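Local coordinates for protein deacylase (Burkholderia multivorans, PDB 5THW) that probably hydrolyses N-carbamoyl amino acids as a two-zinc amidase of the peptidase M20 family, here with N-carbamoyl-beta-alanine bound in its pocket, at residues 96-101 with 202-207; 139-144 with 427-432; 234-239 with 342-347; 267-272 with 321-326. One frame throughout, in Å; residues are numbered along the deposited sequence.

Contact 1. Residues 96-101 with 202-207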
loop_
_atom_site.group_PDB
_atom_site.type_symbol
_atom_site.label_atom_id
_atom_site.label_comp_id
_atom_site.label_asym_id
_atom_site.label_seq_id
_atom_site.Cartn_x
_atom_site.Cartn_y
_atom_site.Cartn_z
ATOM N N ALA A 96 -36.632 25.683 27.565
ATOM C CA ALA A 96 -36.173 26.457 26.424
ATOM C C ALA A 96 -35.197 25.663 25.565
ATOM O O ALA A 96 -34.457 24.803 26.051
ATOM C CB ALA A 96 -35.514 27.755 26.895
ATOM N N ALA A 97 -35.208 25.969 24.269
ATOM C CA ALA A 97 -34.272 25.357 23.339
ATOM C C ALA A 97 -32.858 25.840 23.644
ATOM O O ALA A 97 -32.643 27.038 23.861
ATOM C CB ALA A 97 -34.644 25.692 21.896
ATOM N N PRO A 98 -31.876 24.945 23.669
ATOM C CA PRO A 98 -30.530 25.351 24.076
ATOM C C PRO A 98 -29.793 26.116 22.987
ATOM O O PRO A 98 -30.052 25.967 21.790
ATOM C CB PRO A 98 -29.841 24.014 24.377
ATOM C CG PRO A 98 -30.530 23.046 23.477
ATOM C CD PRO A 98 -31.962 23.500 23.390
ATOM N N VAL A 99 -28.895 26.986 23.440
ATOM C CA VAL A 99 -27.858 27.565 22.596
ATOM C C VAL A 99 -26.630 26.684 22.755
ATOM O O VAL A 99 -26.096 26.554 23.861
ATOM C CB VAL A 99 -27.551 29.016 22.996
ATOM C CG1 VAL A 99 -26.307 29.516 22.270
ATOM C CG2 VAL A 99 -28.743 29.911 22.691
ATOM N N VAL A 100 -26.188 26.061 21.665
ATOM C CA VAL A 100 -25.155 25.039 21.768
ATOM C C VAL A 100 -23.886 25.528 21.094
ATOM O O VAL A 100 -23.908 26.295 20.125
ATOM C CB VAL A 100 -25.591 23.682 21.169
ATOM C CG1 VAL A 100 -27.031 23.358 21.565
ATOM C CG2 VAL A 100 -25.395 23.649 19.658
ATOM N N THR A 101 -22.768 25.083 21.643
ATOM C CA THR A 101 -21.463 25.200 21.028
ATOM C C THR A 101 -20.800 23.845 21.154
ATOM O O THR A 101 -21.274 22.968 21.876
ATOM C CB THR A 101 -20.592 26.276 21.686
ATOM O OG1 THR A 101 -19.417 26.468 20.897
ATOM C CG2 THR A 101 -20.170 25.837 23.077
ATOM N N ARG A 202 -34.226 17.132 18.348
ATOM C CA ARG A 202 -34.339 18.065 19.451
ATOM C C ARG A 202 -34.092 19.478 18.949
ATOM O O ARG A 202 -33.070 19.723 18.294
ATOM C CB ARG A 202 -33.337 17.705 20.557
ATOM C CG ARG A 202 -33.459 18.532 21.826
ATOM C CD ARG A 202 -32.732 17.846 22.976
ATOM N NE ARG A 202 -31.296 17.679 22.764
ATOM C CZ ARG A 202 -30.370 18.491 23.264
ATOM N NH1 ARG A 202 -29.088 18.251 23.032
ATOM N NH2 ARG A 202 -30.722 19.535 24.007
ATOM N N PRO A 203 -34.992 20.420 19.212
ATOM C CA PRO A 203 -34.816 21.772 18.673
ATOM C C PRO A 203 -33.647 22.493 19.328
ATOM O O PRO A 203 -33.370 22.330 20.519
ATOM C CB PRO A 203 -36.146 22.466 19.006
ATOM C CG PRO A 203 -37.100 21.357 19.345
ATOM C CD PRO A 203 -36.260 20.279 19.944
ATOM N N LEU A 204 -32.962 23.307 18.528
ATOM C CA LEU A 204 -31.856 24.126 18.999
ATOM C C LEU A 204 -32.174 25.588 18.724
ATOM O O LEU A 204 -32.670 25.926 17.645
ATOM C CB LEU A 204 -30.546 23.743 18.305
ATOM C CG LEU A 204 -30.079 22.292 18.442
ATOM C CD1 LEU A 204 -28.758 22.079 17.698
ATOM C CD2 LEU A 204 -29.975 21.853 19.890
ATOM N N HIS A 205 -31.897 26.455 19.703
ATOM C CA HIS A 205 -32.175 27.880 19.527
ATOM C C HIS A 205 -31.136 28.546 18.634
ATOM O O HIS A 205 -31.481 29.311 17.727
ATOM C CB HIS A 205 -32.240 28.579 20.885
ATOM C CG HIS A 205 -32.632 30.021 20.803
ATOM N ND1 HIS A 205 -33.847 30.434 20.299
ATOM C CD2 HIS A 205 -31.976 31.147 21.171
ATOM C CE1 HIS A 205 -33.921 31.752 20.356
ATOM N NE2 HIS A 205 -32.799 32.209 20.883
ATOM N N ALA A 206 -29.859 28.256 18.876
ATOM C CA ALA A 206 -28.757 28.786 18.088
ATOM C C ALA A 206 -27.546 27.884 18.282
ATOM O O ALA A 206 -27.473 27.111 19.242
ATOM C CB ALA A 206 -28.423 30.229 18.482
ATOM N N ALA A 207 -26.597 27.985 17.352
ATOM C CA ALA A 207 -25.382 27.187 17.407
ATOM C C ALA A 207 -24.187 28.013 16.951
ATOM O O ALA A 207 -24.274 28.750 15.965
ATOM C CB ALA A 207 -25.513 25.930 16.540
#
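L204 pushes one methyl into the hollow between P98 and V100: its CD2 lies 3.7 Å from V100 CG1 and 3.8 Å from P98 CG, the leucine and V100 side chains meeting at about a right angle. The V100 fork is shared out, because its other branch, CG2, turns to A207 and comes 3.9 Å from A207 CB. On the neighbouring side A97 sets its CB against the backbone from P203 to H205. H205, its CG anti to the backbone N (chi1 -175°), swings its ring out so that V99 CG2 meets the ring edge in plane, 3.8 Å from H205 CD2. At the start of segment 202-207, R202, bent at chi3, folds its guanidinium back until NH2 is 3.6 Å from P98 CG. Two backbone bonds hold the segments together, H205 N to P98 O at 2.8 Å and V100 N to A206 O at 2.9 Å, the latter in the parallel pairing of strands 99-103 and 206-212. R202 NH1 forms a salt bridge with E142 and H205 NE2 a hydrogen bond with E431, which implies that across this contact they offer mainly packing surface, while main-chain bonds and methyl groups do the joining.

Contact 2. Residues 139-144 with 427-432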
loop_
_atom_site.group_PDB
_atom_site.type_symbol
_atom_site.label_atom_id
_atom_site.label_comp_id
_atom_site.label_asym_id
_atom_site.label_seq_id
_atom_site.Cartn_x
_atom_site.Cartn_y
_atom_site.Cartn_z
ATOM N N HIS A 139 -31.980 30.827 28.107
ATOM C CA HIS A 139 -31.863 29.512 27.499
ATOM C C HIS A 139 -30.769 28.689 28.177
ATOM O O HIS A 139 -29.772 29.238 28.657
ATOM C CB HIS A 139 -31.532 29.642 26.020
ATOM C CG HIS A 139 -32.640 30.213 25.196
ATOM N ND1 HIS A 139 -33.524 29.426 24.491
ATOM C CD2 HIS A 139 -33.000 31.495 24.955
ATOM C CE1 HIS A 139 -34.384 30.201 23.852
ATOM N NE2 HIS A 139 -34.088 31.461 24.118
ATOM N N PRO A 140 -30.929 27.367 28.224
ATOM C CA PRO A 140 -29.813 26.515 28.643
ATOM C C PRO A 140 -28.706 26.552 27.607
ATOM O O PRO A 140 -28.936 26.812 26.424
ATOM C CB PRO A 140 -30.437 25.117 28.733
ATOM C CG PRO A 140 -31.689 25.187 27.906
ATOM C CD PRO A 140 -32.166 26.602 27.980
ATOM N N ILE A 141 -27.489 26.293 28.062
ATOM C CA ILE A 141 -26.322 26.281 27.194
ATOM C C ILE A 141 -25.746 24.878 27.211
ATOM O O ILE A 141 -25.700 24.235 28.265
ATOM C CB ILE A 141 -25.270 27.322 27.624
ATOM C CG1 ILE A 141 -25.673 28.708 27.126
ATOM C CG2 ILE A 141 -23.887 26.952 27.100
ATOM C CD1 ILE A 141 -25.000 29.830 27.866
ATOM N N GLU A 142 -25.346 24.388 26.039
ATOM C CA GLU A 142 -24.763 23.064 25.930
ATOM C C GLU A 142 -23.461 23.146 25.154
ATOM O O GLU A 142 -23.318 23.955 24.234
ATOM C CB GLU A 142 -25.724 22.078 25.256
ATOM C CG GLU A 142 -26.898 21.682 26.148
ATOM C CD GLU A 142 -27.829 20.675 25.496
ATOM O OE1 GLU A 142 -27.489 20.182 24.400
ATOM O OE2 GLU A 142 -28.901 20.382 26.071
ATOM N N VAL A 143 -22.505 22.311 25.556
ATOM C CA VAL A 143 -21.266 22.086 24.820
ATOM C C VAL A 143 -21.274 20.636 24.351
ATOM O O VAL A 143 -21.530 19.726 25.148
ATOM C CB VAL A 143 -20.028 22.391 25.684
ATOM C CG1 VAL A 143 -18.762 22.108 24.912
ATOM C CG2 VAL A 143 -20.053 23.841 26.138
ATOM N N VAL A 144 -20.994 20.421 23.067
ATOM C CA VAL A 144 -21.194 19.129 22.423
ATOM C C VAL A 144 -19.872 18.613 21.875
ATOM O O VAL A 144 -19.098 19.375 21.286
ATOM C CB VAL A 144 -22.242 19.212 21.293
ATOM C CG1 VAL A 144 -22.539 17.829 20.746
ATOM C CG2 VAL A 144 -23.521 19.862 21.801
ATOM N N SER A 427 -25.422 36.420 23.518
ATOM C CA SER A 427 -26.369 37.170 22.699
ATOM C C SER A 427 -27.653 36.382 22.476
ATOM O O SER A 427 -28.756 36.927 22.593
ATOM C CB SER A 427 -25.723 37.522 21.359
ATOM O OG SER A 427 -26.710 37.729 20.367
ATOM N N ARG A 428 -27.531 35.110 22.110
ATOM C CA ARG A 428 -28.713 34.300 21.854
ATOM C C ARG A 428 -29.261 33.610 23.101
ATOM O O ARG A 428 -30.469 33.357 23.169
ATOM C CB ARG A 428 -28.405 33.256 20.774
ATOM C CG ARG A 428 -27.862 33.846 19.478
ATOM C CD ARG A 428 -28.889 34.740 18.802
ATOM N NE ARG A 428 -30.040 33.984 18.306
ATOM C CZ ARG A 428 -30.269 33.719 17.022
ATOM N NH1 ARG A 428 -29.426 34.151 16.094
ATOM N NH2 ARG A 428 -31.340 33.023 16.660
ATOM N N ALA A 429 -28.411 33.316 24.096
ATOM C CA ALA A 429 -28.851 32.603 25.299
ATOM C C ALA A 429 -29.655 33.465 26.272
ATOM O O ALA A 429 -30.426 32.922 27.074
ATOM C CB ALA A 429 -27.649 32.004 26.028
ATOM N N CYS A 430 -29.480 34.782 26.249
ATOM C CA CYS A 430 -30.252 35.661 27.114
ATOM C C CYS A 430 -31.509 36.189 26.440
ATOM O O CYS A 430 -32.216 37.008 27.036
ATOM C CB CYS A 430 -29.386 36.825 27.602
ATOM S SG CYS A 430 -28.149 36.384 28.853
ATOM N N GLU A 431 -31.806 35.737 25.228
ATOM C CA GLU A 431 -33.052 36.116 24.574
ATOM C C GLU A 431 -34.231 35.459 25.281
ATOM O O GLU A 431 -34.299 34.224 25.339
ATOM C CB GLU A 431 -33.014 35.709 23.102
ATOM C CG GLU A 431 -31.925 36.416 22.301
ATOM C CD GLU A 431 -31.995 36.128 20.813
ATOM O OE1 GLU A 431 -32.934 35.428 20.381
ATOM O OE2 GLU A 431 -31.107 36.603 20.074
ATOM N N PRO A 432 -35.178 36.228 25.816
ATOM C CA PRO A 432 -36.302 35.623 26.541
ATOM C C PRO A 432 -37.235 34.861 25.613
ATOM O O PRO A 432 -37.432 35.226 24.452
ATOM C CB PRO A 432 -37.009 36.827 27.175
ATOM C CG PRO A 432 -36.634 37.987 26.314
ATOM C CD PRO A 432 -35.259 37.699 25.773
#
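H139 and A429 join the start of strand 141-145, part of the sheet of the M20 catalytic domain, to the last turn of helix 411-429 near the end of the chain. The helix stops here, and the A429 carbonyl takes its partner from the other segment: H139 N donates to A429 O at 2.8 Å, nearly straight (170° at the hydrogen) and in the carbonyl plane. The H139 imidazole has its CG anti to the carbonyl carbon and beside the backbone N (chi1 -68°), which turns the ring edge to A429 O, lying in the ring plane. R428 O is 3.6 Å from H139 CD2. At the far corner H139 NE2 stands 3.0 Å from E431 O. Carbonyls gathered at a helix C-terminus would probably polarise the imidazole. The other ring nitrogen, ND1, is hydrogen-bonded to A97 O, and H205 stacks on the ring, so its rotation is fixed from several sides. R428 of the last turn and E431 just past it attract each other by charge, although the carboxylate lies well out of the guanidinium plane; E431 OE1 is hydrogen-bonded to H205. I141 adds an apolar contact, its CD1 3.9 Å from A429 CB and its CG1 4.0 Å from the same methyl.

Contact 3. Residues 234-239 with 342-347. With URP (N-(aminocarbonyl)-beta-alanine), chain G.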
loop_
_atom_site.group_PDB
_atom_site.type_symbol
_atom_site.label_atom_id
_atom_site.label_comp_id
_atom_site.label_asym_id
_atom_site.label_seq_id
_atom_site.Cartn_x
_atom_site.Cartn_y
_atom_site.Cartn_z
ATOM N N GLN A 234 -18.112 20.213 -0.500
ATOM C CA GLN A 234 -17.149 19.140 -0.701
ATOM C C GLN A 234 -17.796 17.943 -1.385
ATOM O O GLN A 234 -18.998 17.694 -1.256
ATOM C CB GLN A 234 -16.513 18.670 0.614
ATOM C CG GLN A 234 -15.999 19.758 1.532
ATOM C CD GLN A 234 -15.105 19.200 2.624
ATOM O OE1 GLN A 234 -14.400 18.214 2.418
ATOM N NE2 GLN A 234 -15.160 19.805 3.802
ATOM N N ARG A 235 -16.957 17.182 -2.088
ATOM C CA ARG A 235 -17.331 15.917 -2.711
ATOM C C ARG A 235 -16.183 14.946 -2.481
ATOM O O ARG A 235 -15.037 15.255 -2.819
ATOM C CB ARG A 235 -17.578 16.087 -4.215
ATOM C CG ARG A 235 -18.944 16.615 -4.630
ATOM C CD ARG A 235 -18.959 16.833 -6.148
ATOM N NE ARG A 235 -20.044 17.701 -6.604
ATOM C CZ ARG A 235 -21.104 17.298 -7.298
ATOM N NH1 ARG A 235 -21.240 16.026 -7.651
ATOM N NH2 ARG A 235 -22.023 18.180 -7.659
ATOM N N TRP A 236 -16.474 13.801 -1.871
ATOM C CA TRP A 236 -15.474 12.775 -1.599
ATOM C C TRP A 236 -15.789 11.511 -2.389
ATOM O O TRP A 236 -16.953 11.110 -2.511
ATOM C CB TRP A 236 -15.391 12.437 -0.105
ATOM C CG TRP A 236 -14.838 13.527 0.763
ATOM C CD1 TRP A 236 -14.664 14.845 0.429
ATOM C CD2 TRP A 236 -14.410 13.397 2.124
ATOM N NE1 TRP A 236 -14.143 15.536 1.497
ATOM C CE2 TRP A 236 -13.984 14.673 2.551
ATOM C CE3 TRP A 236 -14.348 12.328 3.025
ATOM C CZ2 TRP A 236 -13.498 14.905 3.840
ATOM C CZ3 TRP A 236 -13.860 12.559 4.299
ATOM C CH2 TRP A 236 -13.439 13.838 4.693
ATOM N N TYR A 237 -14.740 10.860 -2.877
ATOM C CA TYR A 237 -14.892 9.692 -3.721
ATOM C C TYR A 237 -14.045 8.548 -3.194
ATOM O O TYR A 237 -13.032 8.747 -2.515
ATOM C CB TYR A 237 -14.479 9.981 -5.180
ATOM C CG TYR A 237 -15.206 11.138 -5.802
ATOM C CD1 TYR A 237 -14.800 12.443 -5.559
ATOM C CD2 TYR A 237 -16.298 10.930 -6.634
ATOM C CE1 TYR A 237 -15.459 13.511 -6.122
ATOM C CE2 TYR A 237 -16.965 11.994 -7.207
ATOM C CZ TYR A 237 -16.540 13.287 -6.946
ATOM O OH TYR A 237 -17.195 14.368 -7.504
ATOM N N GLU A 238 -14.488 7.341 -3.514
ATOM C CA GLU A 238 -13.697 6.135 -3.322
ATOM C C GLU A 238 -13.639 5.449 -4.670
ATOM O O GLU A 238 -14.684 5.182 -5.276
ATOM C CB GLU A 238 -14.299 5.217 -2.252
ATOM C CG GLU A 238 -14.108 5.725 -0.826
ATOM C CD GLU A 238 -14.671 4.767 0.222
ATOM O OE1 GLU A 238 -14.454 5.002 1.435
ATOM O OE2 GLU A 238 -15.324 3.776 -0.176
ATOM N N ILE A 239 -12.430 5.202 -5.154
ATOM C CA ILE A 239 -12.214 4.571 -6.449
ATOM C C ILE A 239 -11.406 3.303 -6.238
ATOM O O ILE A 239 -10.449 3.281 -5.457
ATOM C CB ILE A 239 -11.502 5.511 -7.447
ATOM C CG1 ILE A 239 -12.342 6.765 -7.695
ATOM C CG2 ILE A 239 -11.198 4.788 -8.763
ATOM C CD1 ILE A 239 -11.665 7.781 -8.589
ATOM N N GLN A 342 -19.091 8.232 -5.282
ATOM C CA GLN A 342 -19.091 9.476 -4.522
ATOM C C GLN A 342 -19.751 9.189 -3.178
ATOM O O GLN A 342 -20.956 8.920 -3.113
ATOM C CB GLN A 342 -19.819 10.569 -5.301
ATOM C CG GLN A 342 -19.969 11.900 -4.592
ATOM C CD GLN A 342 -20.591 12.958 -5.490
ATOM O OE1 GLN A 342 -20.135 13.180 -6.605
ATOM N NE2 GLN A 342 -21.642 13.597 -5.017
ATOM N N ILE A 343 -18.965 9.263 -2.100
ATOM C CA ILE A 343 -19.413 8.829 -0.781
ATOM C C ILE A 343 -19.792 9.987 0.123
ATOM O O ILE A 343 -20.260 9.753 1.243
ATOM C CB ILE A 343 -18.346 7.955 -0.093
ATOM C CG1 ILE A 343 -17.039 8.739 0.065
ATOM C CG2 ILE A 343 -18.137 6.672 -0.878
ATOM C CD1 ILE A 343 -16.109 8.184 1.112
ATOM N N PHE A 344 -19.597 11.228 -0.317
ATOM C CA PHE A 344 -19.851 12.376 0.541
ATOM C C PHE A 344 -20.086 13.579 -0.348
ATOM O O PHE A 344 -19.303 13.825 -1.270
ATOM C CB PHE A 344 -18.653 12.605 1.469
ATOM C CG PHE A 344 -18.876 13.634 2.542
ATOM C CD1 PHE A 344 -19.992 13.583 3.355
ATOM C CD2 PHE A 344 -17.916 14.603 2.794
ATOM C CE1 PHE A 344 -20.168 14.509 4.365
ATOM C CE2 PHE A 344 -18.086 15.524 3.802
ATOM C CZ PHE A 344 -19.215 15.474 4.592
ATOM N N TYR A 345 -21.174 14.305 -0.093
ATOM C CA TYR A 345 -21.418 15.545 -0.813
ATOM C C TYR A 345 -22.323 16.452 0.002
ATOM O O TYR A 345 -23.373 16.010 0.482
ATOM C CB TYR A 345 -22.039 15.272 -2.185
ATOM C CG TYR A 345 -22.629 16.496 -2.846
ATOM C CD1 TYR A 345 -21.829 17.582 -3.176
ATOM C CD2 TYR A 345 -23.977 16.556 -3.169
ATOM C CE1 TYR A 345 -22.354 18.707 -3.794
ATOM C CE2 TYR A 345 -24.514 17.673 -3.790
ATOM C CZ TYR A 345 -23.695 18.746 -4.101
ATOM O OH TYR A 345 -24.216 19.859 -4.716
ATOM N N TYR A 346 -21.909 17.708 0.167
ATOM C CA TYR A 346 -22.754 18.729 0.766
ATOM C C TYR A 346 -22.499 20.058 0.070
ATOM O O TYR A 346 -21.351 20.405 -0.218
ATOM C CB TYR A 346 -22.569 18.843 2.286
ATOM C CG TYR A 346 -21.257 19.394 2.783
ATOM C CD1 TYR A 346 -20.222 18.542 3.140
ATOM C CD2 TYR A 346 -21.072 20.762 2.952
ATOM C CE1 TYR A 346 -19.034 19.030 3.624
ATOM C CE2 TYR A 346 -19.884 21.259 3.436
ATOM C CZ TYR A 346 -18.867 20.388 3.765
ATOM O OH TYR A 346 -17.674 20.862 4.250
ATOM N N LYS A 347 -23.580 20.778 -0.228
ATOM C CA LYS A 347 -23.494 22.050 -0.933
ATOM C C LYS A 347 -22.869 23.111 -0.025
ATOM O O LYS A 347 -22.915 22.991 1.203
ATOM C CB LYS A 347 -24.881 22.518 -1.379
ATOM C CG LYS A 347 -25.724 21.461 -2.071
ATOM C CD LYS A 347 -27.013 22.067 -2.619
ATOM C CE LYS A 347 -28.013 20.979 -2.990
ATOM N NZ LYS A 347 -27.361 19.832 -3.688
HETATM O O2 URP G . -10.368 19.541 9.713
HETATM C C2 URP G . -11.476 19.265 10.133
HETATM N N3 URP G . -11.696 19.113 11.431
HETATM N N1 URP G . -12.497 19.084 9.307
HETATM C C6 URP G . -12.812 17.760 8.796
HETATM C C5 URP G . -13.678 17.817 7.545
HETATM C C4 URP G . -12.821 18.363 6.432
HETATM O O42 URP G . -13.045 19.522 6.017
HETATM O O41 URP G . -11.916 17.634 5.970
#
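Q234 and Y346, an antiparallel hydrogen-bonded pair, send their side chains the same way, toward the bound N-(aminocarbonyl)-beta-alanine. Along Q234, CB lies 3.9 Å from Y346 CE1 and CG 3.4 Å from Y346 OH. The extended chain then delivers an amide gripped at both ends: Q234 OE1 accepts from W236 NE1 at 2.8 Å, while Q234 NE2 donates to Y346 OH at 2.8 Å and to the ligand carboxylate oxygen O42 at 3.1 Å. These bonds fix which way the amide is flipped. R309 and, from the second subunit, H247 and N296 also bond the ligand. W236 in turn receives the edge of F344 on the face of its five-membered ring, T-shaped with planes at 69°. Opposite W236 the pairing slips by one residue in a classic beta bulge, with I343 N bonded to W236 O at 2.8 Å. Over the other sheet face R235 holds its guanidinium over the Y345 ring, the planes 38° apart, a cation-pi pair with R235 CZ 4.3 Å from the centroid, and NH1 donates to Q342 OE1. The R235 and Y237 face lies against helix 313-334; strand 225-242 pairs with 337-350 along one edge and with 297-310 along the other.

Contact 4. Residues 267-272 with 321-326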
loop_
_atom_site.group_PDB
_atom_site.type_symbol
_atom_site.label_atom_id
_atom_site.label_comp_id
_atom_site.label_asym_id
_atom_site.label_seq_id
_atom_site.Cartn_x
_atom_site.Cartn_y
_atom_site.Cartn_z
ATOM N N VAL A 267 -4.151 10.409 -9.647
ATOM C CA VAL A 267 -3.575 11.349 -8.687
ATOM C C VAL A 267 -3.157 12.634 -9.392
ATOM O O VAL A 267 -3.455 13.744 -8.935
ATOM C CB VAL A 267 -2.388 10.711 -7.944
ATOM C CG1 VAL A 267 -1.637 11.770 -7.134
ATOM C CG2 VAL A 267 -2.855 9.559 -7.050
ATOM N N ASP A 268 -2.472 12.499 -10.530
ATOM C CA ASP A 268 -2.060 13.665 -11.297
ATOM C C ASP A 268 -3.255 14.385 -11.914
ATOM O O ASP A 268 -3.280 15.619 -11.975
ATOM C CB ASP A 268 -1.066 13.249 -12.373
ATOM C CG ASP A 268 -0.259 14.413 -12.890
ATOM O OD1 ASP A 268 0.726 14.800 -12.228
ATOM O OD2 ASP A 268 -0.626 14.942 -13.962
ATOM N N LEU A 269 -4.248 13.632 -12.387
ATOM C CA LEU A 269 -5.461 14.241 -12.921
ATOM C C LEU A 269 -6.189 15.036 -11.851
ATOM O O LEU A 269 -6.659 16.153 -12.107
ATOM C CB LEU A 269 -6.379 13.161 -13.475
ATOM C CG LEU A 269 -7.818 13.595 -13.743
ATOM C CD1 LEU A 269 -7.906 14.475 -14.995
ATOM C CD2 LEU A 269 -8.701 12.365 -13.858
ATOM N N VAL A 270 -6.297 14.468 -10.648
ATOM C CA VAL A 270 -6.940 15.158 -9.536
ATOM C C VAL A 270 -6.221 16.466 -9.233
ATOM O O VAL A 270 -6.853 17.518 -9.075
ATOM C CB VAL A 270 -6.992 14.223 -8.312
ATOM C CG1 VAL A 270 -7.203 15.006 -7.005
ATOM C CG2 VAL A 270 -8.090 13.191 -8.512
ATOM N N ASN A 271 -4.886 16.430 -9.193
ATOM C CA ASN A 271 -4.114 17.648 -8.985
ATOM C C ASN A 271 -4.393 18.665 -10.081
ATOM O O ASN A 271 -4.489 19.869 -9.815
ATOM C CB ASN A 271 -2.620 17.317 -8.925
ATOM C CG ASN A 271 -1.752 18.554 -8.724
ATOM O OD1 ASN A 271 -1.668 19.073 -7.615
ATOM N ND2 ASN A 271 -1.094 19.016 -9.785
ATOM N N ARG A 272 -4.537 18.192 -11.322
ATOM C CA ARG A 272 -4.769 19.088 -12.448
ATOM C C ARG A 272 -6.138 19.759 -12.346
ATOM O O ARG A 272 -6.263 20.975 -12.538
ATOM C CB ARG A 272 -4.631 18.303 -13.757
ATOM C CG ARG A 272 -4.553 19.158 -14.997
ATOM C CD ARG A 272 -3.375 20.107 -14.905
ATOM N NE ARG A 272 -3.797 21.504 -14.822
ATOM C CZ ARG A 272 -3.003 22.504 -14.448
ATOM N NH1 ARG A 272 -3.472 23.746 -14.411
ATOM N NH2 ARG A 272 -1.743 22.258 -14.105
ATOM N N ALA A 321 -17.411 16.323 -12.899
ATOM C CA ALA A 321 -17.509 15.847 -14.279
ATOM C C ALA A 321 -16.132 15.578 -14.873
ATOM O O ALA A 321 -15.941 14.592 -15.596
ATOM C CB ALA A 321 -18.271 16.863 -15.134
ATOM N N ALA A 322 -15.162 16.452 -14.596
ATOM C CA ALA A 322 -13.815 16.229 -15.102
ATOM C C ALA A 322 -13.214 14.958 -14.514
ATOM O O ALA A 322 -12.547 14.194 -15.222
ATOM C CB ALA A 322 -12.935 17.441 -14.791
ATOM N N LEU A 323 -13.477 14.690 -13.231
ATOM C CA LEU A 323 -12.945 13.491 -12.590
ATOM C C LEU A 323 -13.517 12.225 -13.217
ATOM O O LEU A 323 -12.773 11.302 -13.560
ATOM C CB LEU A 323 -13.234 13.519 -11.093
ATOM C CG LEU A 323 -12.894 12.206 -10.371
ATOM C CD1 LEU A 323 -11.391 11.985 -10.325
ATOM C CD2 LEU A 323 -13.481 12.184 -8.969
ATOM N N ARG A 324 -14.843 12.155 -13.343
ATOM C CA ARG A 324 -15.479 10.964 -13.904
ATOM C C ARG A 324 -15.052 10.730 -15.346
ATOM O O ARG A 324 -14.894 9.580 -15.774
ATOM C CB ARG A 324 -16.994 11.083 -13.797
ATOM C CG ARG A 324 -17.474 11.082 -12.354
ATOM C CD ARG A 324 -18.943 11.420 -12.269
ATOM N NE ARG A 324 -19.390 11.583 -10.893
ATOM C CZ ARG A 324 -19.874 10.609 -10.142
ATOM N NH1 ARG A 324 -19.972 9.382 -10.634
ATOM N NH2 ARG A 324 -20.261 10.870 -8.900
ATOM N N ASP A 325 -14.898 11.808 -16.120
ATOM C CA ASP A 325 -14.439 11.679 -17.502
ATOM C C ASP A 325 -12.985 11.219 -17.567
ATOM O O ASP A 325 -12.643 10.313 -18.335
ATOM C CB ASP A 325 -14.612 13.011 -18.238
ATOM C CG ASP A 325 -14.221 12.921 -19.701
ATOM O OD1 ASP A 325 -15.050 12.471 -20.519
ATOM O OD2 ASP A 325 -13.071 13.280 -20.028
ATOM N N GLY A 326 -12.111 11.827 -16.765
ATOM C CA GLY A 326 -10.707 11.448 -16.798
ATOM C C GLY A 326 -10.459 10.041 -16.283
ATOM O O GLY A 326 -9.583 9.333 -16.790
#
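L269 and V270 meet L323 and G326 where two helix segments run nearly antiparallel, their axes 10.2 Å apart at closest approach and their N-to-C directions 155° apart. L269 supplies the main bump: with CG anti to the backbone N (chi1 165°), it brings CD2 against the glycine, 3.7 Å from G326 CA and 3.8 Å from G326 C. Having no side chain, G326 lets the leucine methyl rest on bare helix backbone, and the same CD2 lies 4.2 Å from L323 O. Alongside, V270 and L323 point the same way, V270 CG2 coming 4.0 Å from L323 CD1. The two leucines brush more loosely, with L269 CD2 4.5 Å from L323 CD1. V270 and L323 both reach down to V306 and F308 of strand 297-310, so the seam between the helices closes over the sheet beneath. On its far flank helix 259-275 meets the second subunit, where D268 forms a salt bridge with R265 of that subunit. Two antiparallel helices laid side by side on one face of a beta-sheet are characteristic of the M20 dimerisation domain, a two-layer alpha-beta sandwich, and this contact is the joint between its helices.

Overall arrangement
Contacts 1 and 2 lie in the catalytic domain, centres 7 Å apart, and share neighbouring strands 99-103 and 141-145. Contacts 3 and 4 lie in the dimerisation domain, centres 14 Å apart; there R324 and L323 of helix 313-334 meet Q342 and Y237. Between the pairs the distances are large: the centres of contacts 1 and 3 are about 29 Å apart, those of contacts 2 and 4 about 45 Å. Contact 1 closes before contact 3 opens, contact 4 nests inside contact 3, and both sit within the loop closed by contact 2, which fastens the chain's last helix to strand 141-145. The dimerisation domain thus both lines the ligand pocket and meets the second subunit, while contacts 1 and 2 lie away from the annotated sites.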